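Local coordinates for protein branched-chain phosphotransacylase (Enterococcus faecalis, PDB 1YCO) that probably transfers acyl groups, acting as a branched-chain phosphotransacylase, at residues I133-N136 / A137-V140; A175-N178 / D179-E182; L73-G76 / I77-T80; S256-T259 / E260-F263. All coordinates share one frame; numbering follows the deposited sequence.

Contact 1 (I133-N136 / A137-V140)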
loop_
_atom_site.group_PDB
_atom_site.type_symbol
_atom_site.label_atom_id
_atom_site.label_comp_id
_atom_site.label_asym_id
_atom_site.label_seq_id
_atom_site.Cartn_x
_atom_site.Cartn_y
_atom_site.Cartn_z
ATOM N N ILE A 133 5.834 -15.906 -9.844
ATOM C CA ILE A 133 5.181 -15.497 -8.592
ATOM C C ILE A 133 3.714 -15.926 -8.617
ATOM O O ILE A 133 3.176 -16.379 -7.608
ATOM C CB ILE A 133 5.249 -13.966 -8.381
ATOM C CG1 ILE A 133 6.688 -13.553 -8.088
ATOM C CG2 ILE A 133 4.353 -13.537 -7.229
ATOM C CD1 ILE A 133 6.900 -12.051 -8.132
ATOM N N VAL A 134 3.091 -15.785 -9.780
ATOM C CA VAL A 134 1.704 -16.168 -9.963
ATOM C C VAL A 134 1.607 -17.688 -9.796
ATOM O O VAL A 134 0.810 -18.182 -9.002
ATOM C CB VAL A 134 1.193 -15.736 -11.363
ATOM C CG1 VAL A 134 -0.202 -16.272 -11.612
ATOM C CG2 VAL A 134 1.187 -14.213 -11.458
ATOM N N GLU A 135 2.447 -18.424 -10.513
ATOM C CA GLU A 135 2.454 -19.874 -10.417
ATOM C C GLU A 135 2.565 -20.347 -8.961
ATOM O O GLU A 135 1.773 -21.177 -8.519
ATOM C CB GLU A 135 3.606 -20.435 -11.245
ATOM C CG GLU A 135 3.522 -20.057 -12.706
ATOM C CD GLU A 135 2.354 -20.716 -13.413
ATOM O OE1 GLU A 135 1.221 -20.661 -12.885
ATOM O OE2 GLU A 135 2.571 -21.286 -14.506
ATOM N N ASN A 136 3.540 -19.817 -8.223
ATOM C CA ASN A 136 3.729 -20.176 -6.813
ATOM C C ASN A 136 2.439 -19.945 -5.986
ATOM O O ASN A 136 2.000 -20.847 -5.249
ATOM C CB ASN A 136 4.900 -19.371 -6.201
ATOM C CG ASN A 136 6.289 -19.976 -6.513
ATOM O OD1 ASN A 136 6.448 -20.792 -7.430
ATOM N ND2 ASN A 136 7.300 -19.553 -5.752
ATOM N N ALA A 137 1.839 -18.755 -6.115
ATOM C CA ALA A 137 0.606 -18.420 -5.394
ATOM C C ALA A 137 -0.575 -19.248 -5.898
ATOM O O ALA A 137 -1.456 -19.621 -5.119
ATOM C CB ALA A 137 0.295 -16.928 -5.510
ATOM N N LYS A 138 -0.584 -19.548 -7.193
ATOM C CA LYS A 138 -1.654 -20.364 -7.758
ATOM C C LYS A 138 -1.591 -21.759 -7.157
ATOM O O LYS A 138 -2.623 -22.369 -6.889
ATOM C CB LYS A 138 -1.529 -20.495 -9.277
ATOM C CG LYS A 138 -2.597 -21.414 -9.879
ATOM C CD LYS A 138 -2.237 -21.951 -11.273
ATOM C CE LYS A 138 -1.096 -22.960 -11.205
ATOM N NZ LYS A 138 -0.638 -23.458 -12.536
ATOM N N GLU A 139 -0.380 -22.265 -6.952
ATOM C CA GLU A 139 -0.215 -23.602 -6.393
ATOM C C GLU A 139 -0.625 -23.652 -4.927
ATOM O O GLU A 139 -1.250 -24.618 -4.486
ATOM C CB GLU A 139 1.230 -24.068 -6.562
ATOM C CG GLU A 139 1.670 -24.081 -8.020
ATOM C CD GLU A 139 3.093 -24.573 -8.213
ATOM O OE1 GLU A 139 3.972 -24.225 -7.389
ATOM O OE2 GLU A 139 3.336 -25.294 -9.207
ATOM N N VAL A 140 -0.278 -22.613 -4.177
ATOM C CA VAL A 140 -0.648 -22.558 -2.770
ATOM C C VAL A 140 -2.173 -22.612 -2.637
ATOM O O VAL A 140 -2.700 -23.370 -1.830
ATOM C CB VAL A 140 -0.135 -21.265 -2.095
ATOM C CG1 VAL A 140 -0.721 -21.140 -0.688
ATOM C CG2 VAL A 140 1.380 -21.295 -2.023
#
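Glu135 and Lys138 run side by side from the same flank of helix 127-143, an alpha-helix that packs against the six-stranded mixed sheet of the protein; residues 133-140 form about two of its turns. The electrostatic part of the contact is an i to i+3 salt bridge, with Glu135 OE1 3.4 Å from Lys138 NZ; the hydrogen bond within it is weak. Both chains bend to meet: that of Glu135 folds back at chi2 (-68°), while Lys138 turns at chi3 (70°) after leaving with CG anti to its backbone N. The ammonium has a second carboxylate in Glu182, so Lys138 probably balances two negative charges.

The backbone supplies four i to i+4 hydrogen bonds, from Ala137 N to Ile133 O, Lys138 N to Val134 O, Glu139 N to Glu135 O and Val140 N to Asn136 O. The second is short, 2.7 Å from Lys138 N to Val134 O.

Nonpolar residues serve the buried side. Ile133 and the small Ala137 both rest on Thr117 of strand 113-117, and Val134 reaches Ile151 and Phe177. Asn136 is buried too, but the N-H groups of its amide have partners, ND2 donating to Ser101 OG, at the start of strand 101-107, and to Ile99 O just before it. Glu139 is partly exposed, and its long acidic chain reaches Lys97, with which OE2 forms a salt bridge.

Side chains also touch the backbone of the preceding turn: Val140 CG2, set beside its own backbone N, lies 3.3 Å from Asn136 O, the same oxygen that accepts from Val140 N at 3.1 Å.

Contact 2 (A175-N178 / D179-E182)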
loop_
_atom_site.group_PDB
_atom_site.type_symbol
_atom_site.label_atom_id
_atom_site.label_comp_id
_atom_site.label_asym_id
_atom_site.label_seq_id
_atom_site.Cartn_x
_atom_site.Cartn_y
_atom_site.Cartn_z
ATOM N N ALA A 175 -1.559 -11.615 -20.899
ATOM C CA ALA A 175 -1.467 -12.227 -22.225
ATOM C C ALA A 175 -0.849 -13.622 -22.129
ATOM O O ALA A 175 -1.285 -14.547 -22.806
ATOM C CB ALA A 175 -0.628 -11.341 -23.159
ATOM N N HIS A 176 0.167 -13.754 -21.280
ATOM C CA HIS A 176 0.848 -15.022 -21.087
ATOM C C HIS A 176 -0.072 -16.110 -20.562
ATOM O O HIS A 176 0.030 -17.272 -20.969
ATOM C CB HIS A 176 1.999 -14.872 -20.103
ATOM C CG HIS A 176 2.648 -16.170 -19.745
ATOM N ND1 HIS A 176 3.727 -16.674 -20.438
ATOM C CD2 HIS A 176 2.323 -17.104 -18.817
ATOM C CE1 HIS A 176 4.034 -17.866 -19.955
ATOM N NE2 HIS A 176 3.196 -18.150 -18.974
ATOM N N PHE A 177 -0.955 -15.745 -19.642
ATOM C CA PHE A 177 -1.866 -16.722 -19.058
ATOM C C PHE A 177 -3.199 -16.844 -19.769
ATOM O O PHE A 177 -4.039 -17.643 -19.362
ATOM C CB PHE A 177 -2.120 -16.412 -17.584
ATOM C CG PHE A 177 -0.972 -16.741 -16.694
ATOM C CD1 PHE A 177 -0.100 -15.748 -16.266
ATOM C CD2 PHE A 177 -0.755 -18.051 -16.287
ATOM C CE1 PHE A 177 0.979 -16.055 -15.440
ATOM C CE2 PHE A 177 0.319 -18.375 -15.462
ATOM C CZ PHE A 177 1.190 -17.374 -15.035
ATOM N N ASN A 178 -3.392 -16.073 -20.833
ATOM C CA ASN A 178 -4.654 -16.136 -21.557
ATOM C C ASN A 178 -4.902 -17.501 -22.191
ATOM O O ASN A 178 -5.984 -17.755 -22.712
ATOM C CB ASN A 178 -4.717 -15.048 -22.636
ATOM C CG ASN A 178 -6.096 -14.932 -23.266
ATOM O OD1 ASN A 178 -7.103 -14.748 -22.574
ATOM N ND2 ASN A 178 -6.148 -15.031 -24.583
ATOM N N ASP A 179 -3.905 -18.382 -22.128
ATOM C CA ASP A 179 -4.015 -19.715 -22.712
ATOM C C ASP A 179 -4.583 -20.768 -21.760
ATOM O O ASP A 179 -5.654 -21.326 -22.010
ATOM C CB ASP A 179 -2.647 -20.191 -23.225
ATOM C CG ASP A 179 -2.119 -19.342 -24.383
ATOM O OD1 ASP A 179 -1.183 -19.804 -25.081
ATOM O OD2 ASP A 179 -2.629 -18.213 -24.589
ATOM N N GLN A 180 -3.861 -21.041 -20.676
ATOM C CA GLN A 180 -4.280 -22.041 -19.695
ATOM C C GLN A 180 -5.686 -21.826 -19.127
ATOM O O GLN A 180 -6.271 -20.750 -19.262
ATOM C CB GLN A 180 -3.248 -22.111 -18.563
ATOM C CG GLN A 180 -2.998 -20.799 -17.865
ATOM C CD GLN A 180 -4.147 -20.394 -16.974
ATOM O OE1 GLN A 180 -4.500 -21.117 -16.044
ATOM N NE2 GLN A 180 -4.737 -19.233 -17.248
ATOM N N GLN A 181 -6.235 -22.869 -18.510
ATOM C CA GLN A 181 -7.578 -22.800 -17.928
ATOM C C GLN A 181 -7.581 -23.171 -16.441
ATOM O O GLN A 181 -8.638 -23.392 -15.851
ATOM C CB GLN A 181 -8.531 -23.730 -18.693
ATOM C CG GLN A 181 -8.916 -23.255 -20.100
ATOM C CD GLN A 181 -9.976 -22.150 -20.097
ATOM O OE1 GLN A 181 -11.118 -22.365 -19.664
ATOM N NE2 GLN A 181 -9.601 -20.960 -20.585
ATOM N N GLU A 182 -6.398 -23.240 -15.842
ATOM C CA GLU A 182 -6.283 -23.580 -14.432
ATOM C C GLU A 182 -6.717 -22.429 -13.526
ATOM O O GLU A 182 -7.179 -22.656 -12.409
ATOM C CB GLU A 182 -4.847 -23.993 -14.107
ATOM C CG GLU A 182 -4.446 -25.330 -14.696
ATOM C CD GLU A 182 -3.043 -25.732 -14.311
ATOM O OE1 GLU A 182 -2.088 -25.096 -14.821
ATOM O OE2 GLU A 182 -2.898 -26.675 -13.494
#
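The contact of Phe177 with Gln180 is a local side-chain-to-backbone closure at the protein surface, where helix 165-177 gives way to the loop that leads into strand 184-189. Its one bond across the two segments runs from Gln180 NE2 to Phe177 O, 2.7 Å long and nearly straight, with an N-H...O angle of 174°. The donor lies in the carbonyl plane on a lone pair of the oxygen, and that oxygen in turn lies almost exactly in the amide plane of Gln180.

To bring the amide back over the preceding residues, the glutamine puts CG between its backbone N and carbonyl carbon (chi1 57°) and bends again at chi2. The side-chain amide thus binds the Phe177 carbonyl as the chain leaves the helix, which is the connection of a beta-alpha-beta crossover between the neighbouring parallel strands 150-154 and 184-189. Glutamine suits the place because its other amide atom can accept: OE1 takes a bond from Ala183 N and, weakly, one from Glu182 N, with 2.9 Å between Gln180 OE1 and Glu182 N.

Phe177 is the buried member, its ring resting on Ile131 and Glu135 of helix 127-143. Gln180 CG approaches the ring edge in its plane, 3.9 Å from Phe177 CD2, and the ring and amide planes stand 79° apart. Over one ring face, above the centre, sits CD2 of His176, 3.7 Å from the plane.

Contact 3 (L73-G76 / I77-T80)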
loop_
_atom_site.group_PDB
_atom_site.type_symbol
_atom_site.label_atom_id
_atom_site.label_comp_id
_atom_site.label_asym_id
_atom_site.label_seq_id
_atom_site.Cartn_x
_atom_site.Cartn_y
_atom_site.Cartn_z
ATOM N N LEU A 73 9.716 -25.002 8.400
ATOM C CA LEU A 73 10.884 -24.334 8.936
ATOM C C LEU A 73 10.424 -22.987 9.492
ATOM O O LEU A 73 9.627 -22.290 8.861
ATOM C CB LEU A 73 11.920 -24.118 7.832
ATOM C CG LEU A 73 13.234 -23.473 8.274
ATOM C CD1 LEU A 73 13.926 -24.385 9.284
ATOM C CD2 LEU A 73 14.120 -23.244 7.072
ATOM N N LEU A 74 10.922 -22.631 10.673
ATOM C CA LEU A 74 10.545 -21.380 11.306
ATOM C C LEU A 74 11.758 -20.643 11.868
ATOM O O LEU A 74 12.534 -21.198 12.648
ATOM C CB LEU A 74 9.525 -21.653 12.416
ATOM C CG LEU A 74 8.865 -20.469 13.125
ATOM C CD1 LEU A 74 7.487 -20.885 13.632
ATOM C CD2 LEU A 74 9.746 -19.993 14.284
ATOM N N LYS A 75 11.910 -19.387 11.465
ATOM C CA LYS A 75 13.028 -18.566 11.899
ATOM C C LYS A 75 12.794 -17.856 13.228
ATOM O O LYS A 75 12.051 -16.870 13.293
ATOM C CB LYS A 75 13.354 -17.518 10.835
ATOM C CG LYS A 75 14.582 -16.684 11.163
ATOM C CD LYS A 75 14.756 -15.538 10.194
ATOM C CE LYS A 75 14.074 -14.283 10.693
ATOM N NZ LYS A 75 14.718 -13.760 11.933
ATOM N N GLY A 76 13.434 -18.358 14.281
ATOM C CA GLY A 76 13.314 -17.744 15.593
ATOM C C GLY A 76 14.204 -16.514 15.612
ATOM O O GLY A 76 14.078 -15.653 14.744
ATOM N N ILE A 77 15.109 -16.427 16.584
ATOM C CA ILE A 77 16.018 -15.281 16.665
ATOM C C ILE A 77 17.355 -15.620 15.993
ATOM O O ILE A 77 18.199 -16.295 16.572
ATOM C CB ILE A 77 16.254 -14.860 18.130
ATOM C CG1 ILE A 77 14.938 -14.384 18.741
ATOM C CG2 ILE A 77 17.292 -13.735 18.199
ATOM C CD1 ILE A 77 15.063 -13.930 20.183
ATOM N N ILE A 78 17.525 -15.149 14.763
ATOM C CA ILE A 78 18.733 -15.399 13.988
ATOM C C ILE A 78 18.678 -14.552 12.718
ATOM O O ILE A 78 17.598 -14.322 12.175
ATOM C CB ILE A 78 18.845 -16.905 13.595
ATOM C CG1 ILE A 78 20.053 -17.124 12.682
ATOM C CG2 ILE A 78 17.568 -17.355 12.890
ATOM C CD1 ILE A 78 20.303 -18.584 12.346
ATOM N N GLN A 79 19.834 -14.086 12.253
ATOM C CA GLN A 79 19.881 -13.269 11.045
ATOM C C GLN A 79 19.224 -13.990 9.869
ATOM O O GLN A 79 19.508 -15.157 9.590
ATOM C CB GLN A 79 21.327 -12.916 10.687
ATOM C CG GLN A 79 22.104 -12.271 11.819
ATOM C CD GLN A 79 22.557 -13.287 12.861
ATOM O OE1 GLN A 79 22.875 -12.928 14.005
ATOM N NE2 GLN A 79 22.601 -14.562 12.469
ATOM N N THR A 80 18.339 -13.275 9.185
ATOM C CA THR A 80 17.622 -13.813 8.038
ATOM C C THR A 80 18.599 -14.239 6.941
ATOM O O THR A 80 18.443 -15.292 6.318
ATOM C CB THR A 80 16.643 -12.754 7.484
ATOM O OG1 THR A 80 15.842 -12.255 8.560
ATOM C CG2 THR A 80 15.727 -13.353 6.418
#
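Lys75, the last residue of strand 72-75, sends its side chain forward over the loop 76-79 and grips the backbone of Ile78. From CB the chain leaves with CG anti to the backbone N (chi1 -176°), which carries it past the strand end. CG then packs against the branched aliphatic side chain of Ile78, with 3.5 Å between Lys75 CG and Ile78 CG2. At CD the chain turns, chi3 being 92°, and this atom lies 3.7 Å from Ile78 O. CE meets the hydroxyl of Thr80 at the start of helix 80-87, with 3.4 Å between Lys75 CE and Thr80 OG1, the two side chains crossing at about a right angle. A second bend at chi4 delivers NZ to Ile78 O at 2.9 Å, in the plane of that carbonyl.

The same ammonium makes weaker bonds to Gly76 O, 3.4 Å from NZ, and to Thr253 O, which follows strand 250-252, the neighbour of strand 72-75 in the five-stranded parallel sheet. This is the carboxyl end of a strand in an alpha/beta domain, where the chain turns through a loop into the next helix. Gly76 occupies the first step of that turn, and a beta carbon there would clash with Ile77 N. Ile78 suits the inner side of the loop, its side chain being buried against Ala7 and Ala58.

A lysine fits here because it pairs a flexible aliphatic stem with a charged tip. One carbonyl, of Ile78, binds the ammonium well, and those of Gly76 and Thr253 add weak bonds, so their dipoles probably help to stabilise the positive charge while it ties the loop to two adjoining strand ends.

Contact 4 (S256-T259 / E260-F263)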
loop_
_atom_site.group_PDB
_atom_site.type_symbol
_atom_site.label_atom_id
_atom_site.label_comp_id
_atom_site.label_asym_id
_atom_site.label_seq_id
_atom_site.Cartn_x
_atom_site.Cartn_y
_atom_site.Cartn_z
ATOM N N SER A 256 9.935 -8.571 17.367
ATOM C CA SER A 256 8.889 -7.563 17.514
ATOM C C SER A 256 7.492 -8.086 17.183
ATOM O O SER A 256 6.486 -7.485 17.575
ATOM C CB SER A 256 9.196 -6.348 16.631
ATOM O OG SER A 256 9.352 -6.723 15.273
ATOM N N ASP A 257 7.421 -9.200 16.461
ATOM C CA ASP A 257 6.122 -9.766 16.096
ATOM C C ASP A 257 5.363 -10.342 17.285
ATOM O O ASP A 257 5.904 -11.105 18.083
ATOM C CB ASP A 257 6.267 -10.852 15.028
ATOM C CG ASP A 257 6.761 -10.307 13.712
ATOM O OD1 ASP A 257 6.222 -9.273 13.254
ATOM O OD2 ASP A 257 7.678 -10.916 13.127
ATOM N N SER A 258 4.094 -9.971 17.381
ATOM C CA SER A 258 3.232 -10.440 18.447
ATOM C C SER A 258 3.052 -11.946 18.336
ATOM O O SER A 258 3.323 -12.543 17.295
ATOM C CB SER A 258 1.869 -9.762 18.346
ATOM O OG SER A 258 1.296 -10.011 17.073
ATOM N N THR A 259 2.582 -12.552 19.417
ATOM C CA THR A 259 2.357 -13.982 19.441
ATOM C C THR A 259 1.286 -14.421 18.449
ATOM O O THR A 259 1.406 -15.476 17.809
ATOM C CB THR A 259 1.942 -14.435 20.829
ATOM O OG1 THR A 259 2.878 -13.928 21.787
ATOM C CG2 THR A 259 1.915 -15.962 20.895
ATOM N N GLU A 260 0.233 -13.617 18.332
ATOM C CA GLU A 260 -0.864 -13.917 17.407
ATOM C C GLU A 260 -0.380 -13.815 15.971
ATOM O O GLU A 260 -0.852 -14.533 15.090
ATOM C CB GLU A 260 -2.039 -12.951 17.613
ATOM C CG GLU A 260 -2.872 -13.240 18.848
ATOM C CD GLU A 260 -3.695 -14.514 18.724
ATOM O OE1 GLU A 260 -4.248 -14.968 19.753
ATOM O OE2 GLU A 260 -3.802 -15.056 17.600
ATOM N N SER A 261 0.568 -12.915 15.749
ATOM C CA SER A 261 1.118 -12.711 14.421
ATOM C C SER A 261 1.909 -13.944 13.987
ATOM O O SER A 261 1.713 -14.461 12.886
ATOM C CB SER A 261 2.010 -11.466 14.412
ATOM O OG SER A 261 2.656 -11.309 13.166
ATOM N N LYS A 262 2.801 -14.422 14.846
ATOM C CA LYS A 262 3.587 -15.604 14.505
ATOM C C LYS A 262 2.649 -16.792 14.324
ATOM O O LYS A 262 2.816 -17.590 13.401
ATOM C CB LYS A 262 4.603 -15.912 15.607
ATOM C CG LYS A 262 5.664 -14.849 15.778
ATOM C CD LYS A 262 6.410 -14.994 17.102
ATOM C CE LYS A 262 7.433 -13.871 17.263
ATOM N NZ LYS A 262 7.877 -13.675 18.671
ATOM N N PHE A 263 1.650 -16.884 15.195
ATOM C CA PHE A 263 0.690 -17.979 15.150
ATOM C C PHE A 263 -0.056 -18.054 13.808
ATOM O O PHE A 263 -0.272 -19.144 13.268
ATOM C CB PHE A 263 -0.313 -17.851 16.305
ATOM C CG PHE A 263 -1.189 -19.056 16.478
ATOM C CD1 PHE A 263 -0.641 -20.284 16.835
ATOM C CD2 PHE A 263 -2.562 -18.972 16.254
ATOM C CE1 PHE A 263 -1.446 -21.419 16.961
ATOM C CE2 PHE A 263 -3.379 -20.098 16.377
ATOM C CZ PHE A 263 -2.822 -21.324 16.730
#
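Ser258 caps the first turn of helix 259-274, its OG accepting from Ser261 N at 3.3 Å in a classic serine N-cap; the same N-H also donates weakly to Ser258 O. The hydroxyl reaches that N-H by standing between its own backbone N and carbonyl carbon (chi1 57°), a short side chain being well suited to fold back over a helix start. Ser261 CB lies close by, 3.1 Å from Ser258 OG. The backbone of the turn adds Lys262 N to Ser258 O and Phe263 N to Thr259 O, both ordinary helical bonds.

Lys262 runs back along the loop with an extended chain: its CG passes 3.6 Å from Ser258 O, and NZ makes a weak bond to Asp257 O.

Further out, Asp257 OD2 accepts from Ser254 N, which fixes the loop before the cap. Helix 12-24 covers another side: Thr259 touches Gln16 and Lys20, the latter also forming a salt bridge with Glu260 and a cation-pi contact with the ring of Phe263. His202 of the second subunit packs on Ser258, placing this cap at the dimer interface. Just before the capping serine in the chain, Asp257 CB rests 3.9 Å from Lys262 CE.

Contact 1 is the buried one and contact 2 lies at the surface, yet they touch through a salt bridge and aromatic packing, their centres about 14 Å apart. Contact 1 lies within a helix and contact 2 where the next helix runs into the loop before strand 184-189, both beside the mixed sheet. Contacts 3 and 4, each partly buried, sit with the five-stranded parallel sheet, about 14 Å apart between centres and without touching. Regular helix and a charged pair mark contact 1, whereas the other three lie where helices or strands pass into loops: a glutamine amide binds a carbonyl leaving a helix, a lysine spans a strand-to-helix loop, and a serine opens a helix.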